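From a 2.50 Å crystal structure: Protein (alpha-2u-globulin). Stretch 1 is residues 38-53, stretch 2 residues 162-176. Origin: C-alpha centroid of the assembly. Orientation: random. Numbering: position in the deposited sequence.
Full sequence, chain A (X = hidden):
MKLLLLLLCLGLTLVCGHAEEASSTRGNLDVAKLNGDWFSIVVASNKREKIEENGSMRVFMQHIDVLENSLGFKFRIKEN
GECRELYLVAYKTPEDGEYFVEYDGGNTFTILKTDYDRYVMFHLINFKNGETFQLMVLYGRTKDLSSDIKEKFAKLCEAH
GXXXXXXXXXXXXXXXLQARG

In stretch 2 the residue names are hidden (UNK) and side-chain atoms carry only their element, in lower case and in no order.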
# COMPACT_ATOMS: atom_id res chain seq x y z
N TRP A 38 23.61 2.67 2.41
CA TRP A 38 23.89 4.08 2.19
C TRP A 38 23.67 4.81 3.48
O TRP A 38 22.92 4.34 4.32
CB TRP A 38 22.97 4.65 1.12
CG TRP A 38 23.21 4.08 -0.24
CD1 TRP A 38 22.59 2.99 -0.79
CD2 TRP A 38 24.13 4.57 -1.21
NE1 TRP A 38 23.08 2.79 -2.06
CE2 TRP A 38 24.02 3.74 -2.35
CE3 TRP A 38 25.04 5.64 -1.24
CZ2 TRP A 38 24.80 3.95 -3.51
CZ3 TRP A 38 25.82 5.84 -2.40
CH2 TRP A 38 25.68 5.00 -3.52
N PHE A 39 24.31 5.96 3.64
CA PHE A 39 24.18 6.76 4.85
C PHE A 39 23.82 8.18 4.45
O PHE A 39 24.22 8.63 3.38
CB PHE A 39 25.50 6.82 5.60
CG PHE A 39 25.94 5.50 6.14
CD1 PHE A 39 26.68 4.63 5.36
CD2 PHE A 39 25.63 5.14 7.44
CE1 PHE A 39 27.09 3.41 5.86
CE2 PHE A 39 26.04 3.93 7.95
CZ PHE A 39 26.78 3.06 7.16
N SER A 40 23.08 8.87 5.32
CA SER A 40 22.69 10.25 5.07
C SER A 40 23.85 11.15 5.46
O SER A 40 24.28 11.14 6.60
CB SER A 40 21.45 10.61 5.87
OG SER A 40 20.31 10.01 5.29
N ILE A 41 24.34 11.93 4.49
CA ILE A 41 25.46 12.82 4.74
C ILE A 41 25.04 14.29 4.82
O ILE A 41 25.30 14.96 5.83
CB ILE A 41 26.55 12.64 3.65
CG1 ILE A 41 26.84 11.14 3.43
CG2 ILE A 41 27.81 13.38 4.05
CD1 ILE A 41 27.24 10.36 4.68
N VAL A 42 24.39 14.81 3.78
CA VAL A 42 23.95 16.20 3.74
C VAL A 42 22.57 16.31 3.11
O VAL A 42 22.29 15.67 2.09
CB VAL A 42 24.93 17.08 2.91
CG1 VAL A 42 24.46 18.51 2.88
CG2 VAL A 42 26.32 17.00 3.47
N VAL A 43 21.68 17.06 3.75
CA VAL A 43 20.33 17.29 3.25
C VAL A 43 20.16 18.80 3.09
O VAL A 43 20.67 19.56 3.90
CB VAL A 43 19.22 16.77 4.21
CG1 VAL A 43 19.35 15.28 4.39
CG2 VAL A 43 19.30 17.47 5.54
N ALA A 44 19.45 19.23 2.06
CA ALA A 44 19.26 20.64 1.83
C ALA A 44 17.89 20.92 1.25
O ALA A 44 17.46 20.25 0.32
CB ALA A 44 20.32 21.15 0.88
N SER A 45 17.21 21.90 1.83
CA SER A 45 15.88 22.30 1.38
C SER A 45 15.66 23.73 1.78
O SER A 45 16.05 24.12 2.88
CB SER A 45 14.79 21.44 2.03
OG SER A 45 13.50 21.84 1.58
N ASN A 46 15.04 24.53 0.91
CA ASN A 46 14.77 25.91 1.26
C ASN A 46 13.65 25.97 2.30
O ASN A 46 13.57 26.94 3.06
CB ASN A 46 14.46 26.76 0.02
CG ASN A 46 15.67 27.57 -0.46
OD1 ASN A 46 16.70 27.63 0.22
ND2 ASN A 46 15.55 28.19 -1.63
N LYS A 47 12.83 24.92 2.36
CA LYS A 47 11.75 24.80 3.35
C LYS A 47 12.42 24.10 4.53
O LYS A 47 12.08 22.97 4.89
CB LYS A 47 10.58 23.97 2.80
CG LYS A 47 9.31 24.03 3.66
CD LYS A 47 8.05 24.06 2.80
CE LYS A 47 6.79 24.43 3.59
NZ LYS A 47 6.19 23.32 4.38
N ARG A 48 13.38 24.81 5.11
CA ARG A 48 14.21 24.36 6.23
C ARG A 48 13.53 23.61 7.36
O ARG A 48 14.14 22.75 7.98
CB ARG A 48 14.97 25.56 6.79
CG ARG A 48 16.41 25.27 7.10
CD ARG A 48 17.05 26.45 7.78
NE ARG A 48 18.47 26.24 7.99
CZ ARG A 48 18.99 25.44 8.92
NH1 ARG A 48 18.20 24.76 9.74
NH2 ARG A 48 20.30 25.31 9.03
N GLU A 49 12.28 23.95 7.65
CA GLU A 49 11.50 23.32 8.71
C GLU A 49 11.47 21.79 8.55
O GLU A 49 11.48 21.05 9.53
CB GLU A 49 10.08 23.89 8.69
CG GLU A 49 9.04 23.12 9.49
CD GLU A 49 7.63 23.43 9.05
OE1 GLU A 49 7.36 23.48 7.83
OE2 GLU A 49 6.76 23.63 9.93
N LYS A 50 11.44 21.35 7.29
CA LYS A 50 11.38 19.94 6.91
C LYS A 50 12.64 19.13 7.19
O LYS A 50 12.56 17.94 7.51
CB LYS A 50 11.04 19.83 5.43
CG LYS A 50 9.70 20.43 5.05
CD LYS A 50 8.58 19.56 5.56
CE LYS A 50 7.23 20.16 5.23
NZ LYS A 50 6.12 19.25 5.63
N ILE A 51 13.80 19.76 7.02
CA ILE A 51 15.07 19.08 7.25
C ILE A 51 15.63 19.29 8.66
O ILE A 51 16.64 18.69 9.03
CB ILE A 51 16.13 19.50 6.21
CG1 ILE A 51 16.39 21.01 6.27
CG2 ILE A 51 15.69 19.10 4.83
CD1 ILE A 51 17.56 21.44 5.41
N GLU A 52 14.95 20.11 9.45
CA GLU A 52 15.40 20.36 10.82
C GLU A 52 14.87 19.30 11.76
O GLU A 52 14.16 18.39 11.34
CB GLU A 52 14.91 21.72 11.30
CG GLU A 52 15.74 22.87 10.80
CD GLU A 52 15.03 24.20 10.94
OE1 GLU A 52 14.04 24.29 11.69
OE2 GLU A 52 15.46 25.17 10.28
N GLU A 53 15.25 19.42 13.04
CA GLU A 53 14.82 18.49 14.09
C GLU A 53 13.31 18.30 13.97
O GLU A 53 12.57 19.28 13.75
CB GLU A 53 15.16 19.08 15.46
CG GLU A 53 14.71 18.24 16.66
CD GLU A 53 15.71 17.17 17.06
OE1 GLU A 53 16.86 17.20 16.59
OE2 GLU A 53 15.36 16.30 17.87
N UNK A 162 18.53 26.51 -3.78
CA UNK A 162 18.65 26.30 -2.34
C UNK A 162 19.90 27.00 -1.82
O UNK A 162 21.00 26.74 -2.30
c UNK A 162 17.47 22.66 -2.73
c UNK A 162 18.70 24.64 -0.46
c UNK A 162 17.36 24.15 -2.50
c UNK A 162 18.64 24.80 -1.97
N UNK A 163 19.71 27.93 -0.89
CA UNK A 163 20.80 28.71 -0.32
C UNK A 163 21.69 27.90 0.62
O UNK A 163 21.23 26.93 1.23
c UNK A 163 19.28 30.73 -0.41
o UNK A 163 19.57 29.52 1.63
c UNK A 163 20.26 29.95 0.45
N UNK A 164 22.95 28.33 0.75
CA UNK A 164 23.93 27.66 1.60
C UNK A 164 23.50 27.61 3.07
O UNK A 164 24.03 26.82 3.84
n UNK A 164 28.68 27.63 -2.46
c UNK A 164 25.30 28.36 1.47
c UNK A 164 27.26 27.78 0.01
c UNK A 164 29.01 26.83 -1.45
c UNK A 164 26.49 27.42 1.28
n UNK A 164 28.37 26.87 -0.29
n UNK A 164 30.01 25.97 -1.63
N UNK A 165 22.54 28.46 3.45
CA UNK A 165 22.05 28.50 4.83
C UNK A 165 21.06 27.35 5.08
O UNK A 165 20.76 27.02 6.23
o UNK A 165 21.36 29.22 7.44
c UNK A 165 21.03 30.07 6.58
o UNK A 165 20.45 31.13 6.91
c UNK A 165 21.36 29.85 5.10
N UNK A 166 20.57 26.72 4.01
CA UNK A 166 19.62 25.63 4.15
C UNK A 166 20.20 24.26 3.86
O UNK A 166 19.47 23.28 3.75
c UNK A 166 17.68 27.18 3.75
n UNK A 166 17.37 28.05 2.80
o UNK A 166 17.45 27.38 4.93
c UNK A 166 18.39 25.92 3.30
N UNK A 167 21.52 24.21 3.74
CA UNK A 167 22.23 22.96 3.49
C UNK A 167 22.69 22.47 4.86
O UNK A 167 23.44 23.15 5.54
c UNK A 167 24.06 21.88 2.18
c UNK A 167 23.02 23.92 1.30
c UNK A 167 23.45 23.20 2.58
c UNK A 167 24.14 24.15 0.30
N UNK A 168 22.20 21.31 5.28
CA UNK A 168 22.54 20.76 6.59
C UNK A 168 23.40 19.50 6.52
O UNK A 168 23.06 18.57 5.80
c UNK A 168 21.28 20.46 7.42
c UNK A 168 21.66 19.79 8.73
c UNK A 168 19.22 21.58 8.50
c UNK A 168 20.50 21.76 7.69
N UNK A 169 24.52 19.51 7.24
CA UNK A 169 25.44 18.38 7.29
C UNK A 169 25.04 17.50 8.47
O UNK A 169 25.30 17.84 9.63
o UNK A 169 29.12 18.09 7.24
c UNK A 169 27.92 17.77 7.37
o UNK A 169 27.56 16.58 7.44
c UNK A 169 26.88 18.89 7.44
N UNK A 170 24.43 16.36 8.18
CA UNK A 170 23.96 15.44 9.21
C UNK A 170 25.04 14.59 9.86
O UNK A 170 24.77 13.92 10.86
c UNK A 170 20.87 15.90 9.14
c UNK A 170 22.88 14.51 8.66
c UNK A 170 21.59 15.09 8.09
c UNK A 170 20.72 13.96 7.61
N UNK A 171 26.26 14.60 9.31
CA UNK A 171 27.35 13.80 9.86
C UNK A 171 27.75 14.23 11.26
O UNK A 171 28.34 13.45 12.01
o UNK A 171 29.07 15.17 8.85
c UNK A 171 28.28 13.26 7.62
c UNK A 171 28.59 13.82 8.98
N UNK A 172 27.45 15.47 11.62
CA UNK A 172 27.80 15.95 12.92
C UNK A 172 26.77 15.65 14.01
O UNK A 172 27.13 15.57 15.19
c UNK A 172 28.10 17.43 12.81
c UNK A 172 30.37 19.66 10.55
c UNK A 172 29.32 17.81 12.03
n UNK A 172 30.08 20.99 9.98
c UNK A 172 29.09 18.78 10.79
N UNK A 173 25.55 15.32 13.59
CA UNK A 173 24.46 14.97 14.50
C UNK A 173 24.20 13.46 14.67
O UNK A 173 24.91 12.63 14.09
c UNK A 173 23.36 17.03 13.50
c UNK A 173 23.12 15.62 14.05
o UNK A 173 22.51 14.83 13.02
N UNK A 174 23.20 13.13 15.48
CA UNK A 174 22.84 11.74 15.71
C UNK A 174 21.96 11.27 14.58
O UNK A 174 20.81 11.71 14.45
c UNK A 174 22.08 11.55 17.03
o UNK A 174 22.24 9.17 16.84
o UNK A 174 20.37 9.99 17.63
c UNK A 174 21.52 10.14 17.18
N UNK A 175 22.49 10.38 13.77
CA UNK A 175 21.75 9.84 12.65
C UNK A 175 21.13 8.54 13.10
O UNK A 175 21.18 7.52 12.41
c UNK A 175 24.12 10.84 9.79
n UNK A 175 25.47 10.56 10.28
n UNK A 175 26.27 9.97 8.20
c UNK A 175 26.46 10.15 9.51
c UNK A 175 22.69 9.67 11.47
c UNK A 175 23.14 11.00 10.92
n UNK A 175 27.66 9.95 10.03
N UNK A 176 20.53 8.59 14.28
CA UNK A 176 19.90 7.43 14.89
C UNK A 176 20.78 6.21 14.95
O UNK A 176 20.28 5.08 15.05
c UNK A 176 18.62 7.09 14.16
s UNK A 176 17.28 8.17 14.73

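Position 162 has four side-chain carbons, forked at the first, with one arm two carbons long. They lie against Ala44, and the backbone passes Asn46. This is Ile162; its CG2 is 4.1 Å from Ala44 CB.

Position 163 has one carbon carrying one oxygen and one carbon. Its backbone N donates a hydrogen bond to Asn46 OD1 at 3.2 Å. It is Thr163.

Position 164 has three carbons, a nitrogen, then a carbon carrying two more nitrogens. It points away and touches nothing on stretch 1. It is Arg164.

Position 165 has two carbons, the second carrying two oxygens. The side chain is poorly ordered. Its backbone O accepts a hydrogen bond from Arg48 NE at 3.0 Å and a weak one from Arg48 NH2 at 3.3 Å. It is Asp165.

Position 166 has two carbons, the second carrying one oxygen and one nitrogen. An amide fits, since the nitrogen lies 2.7 Å from Asn46 OD1, an acceptor. It is Asn166, and ND2 donates that hydrogen bond. Its backbone O accepts one from Ser45 N at 3.3 Å.

Position 167 has four carbons, forked at the first, one arm two carbons long. They meet Val42 and Ala44. It is Ile167; its CG2 is 3.5 Å from Val42 CG1.

Position 168 has the same four-carbon pattern. The side chain meets Val43, Arg48 and Ile51. It is Ile168. CD1 sits over one face of the Arg48 guanidinium and 3.5 Å from Ile51 CD1.

Position 169 has two carbons, the second carrying two oxygens. One oxygen is 3.2 Å from Ile41 O, but both are acceptors, so no bond forms. It is Asp169.

Position 170 has four carbons, forked at the second. The group reaches Ser40 and Val43. It is Leu170; its CD1 is 3.7 Å from Val43 CG1.

Position 171 has one carbon carrying one oxygen and one carbon. Its methyl meets Ile41. It is Thr171, with CG2 3.6 Å from Ile41 CG2. Its N and OG1 both donate to Asp169 OD1.

Position 172 has four carbons in a row ending in nitrogen, poorly ordered and clear of stretch 1. It is Lys172.

Position 173 has one carbon carrying one oxygen and one carbon, also out of reach. It is Thr173.

Position 174 has two carbons, the second carrying two oxygens, with no contact. It is Asp174.

Position 175 has three carbons, a nitrogen, then a carbon carrying two nitrogens. The end reaches Ser40 O. It is Arg175; NH1 donates to that O at 2.8 Å.

Position 176 has one carbon, then sulfur, bonded covalently elsewhere in the structure. It is Cys176.

The contact is an antiparallel strand pairing. Val43 N donates to Ile168 O at 2.9 Å, and Ile168 N to Val43 O at 2.7 Å. Leu170 N continues the pattern to Ile41 O at 2.9 Å. Val42, Ala44, Ile167 and Asp169 share one face; Val43 and Ile168 share the other. Side-chain hydrogen bonds from Arg175 and Arg48 to backbone oxygens tie the flanks.

Stretch 2 162-176: ITRDNIIDLTKTDRC
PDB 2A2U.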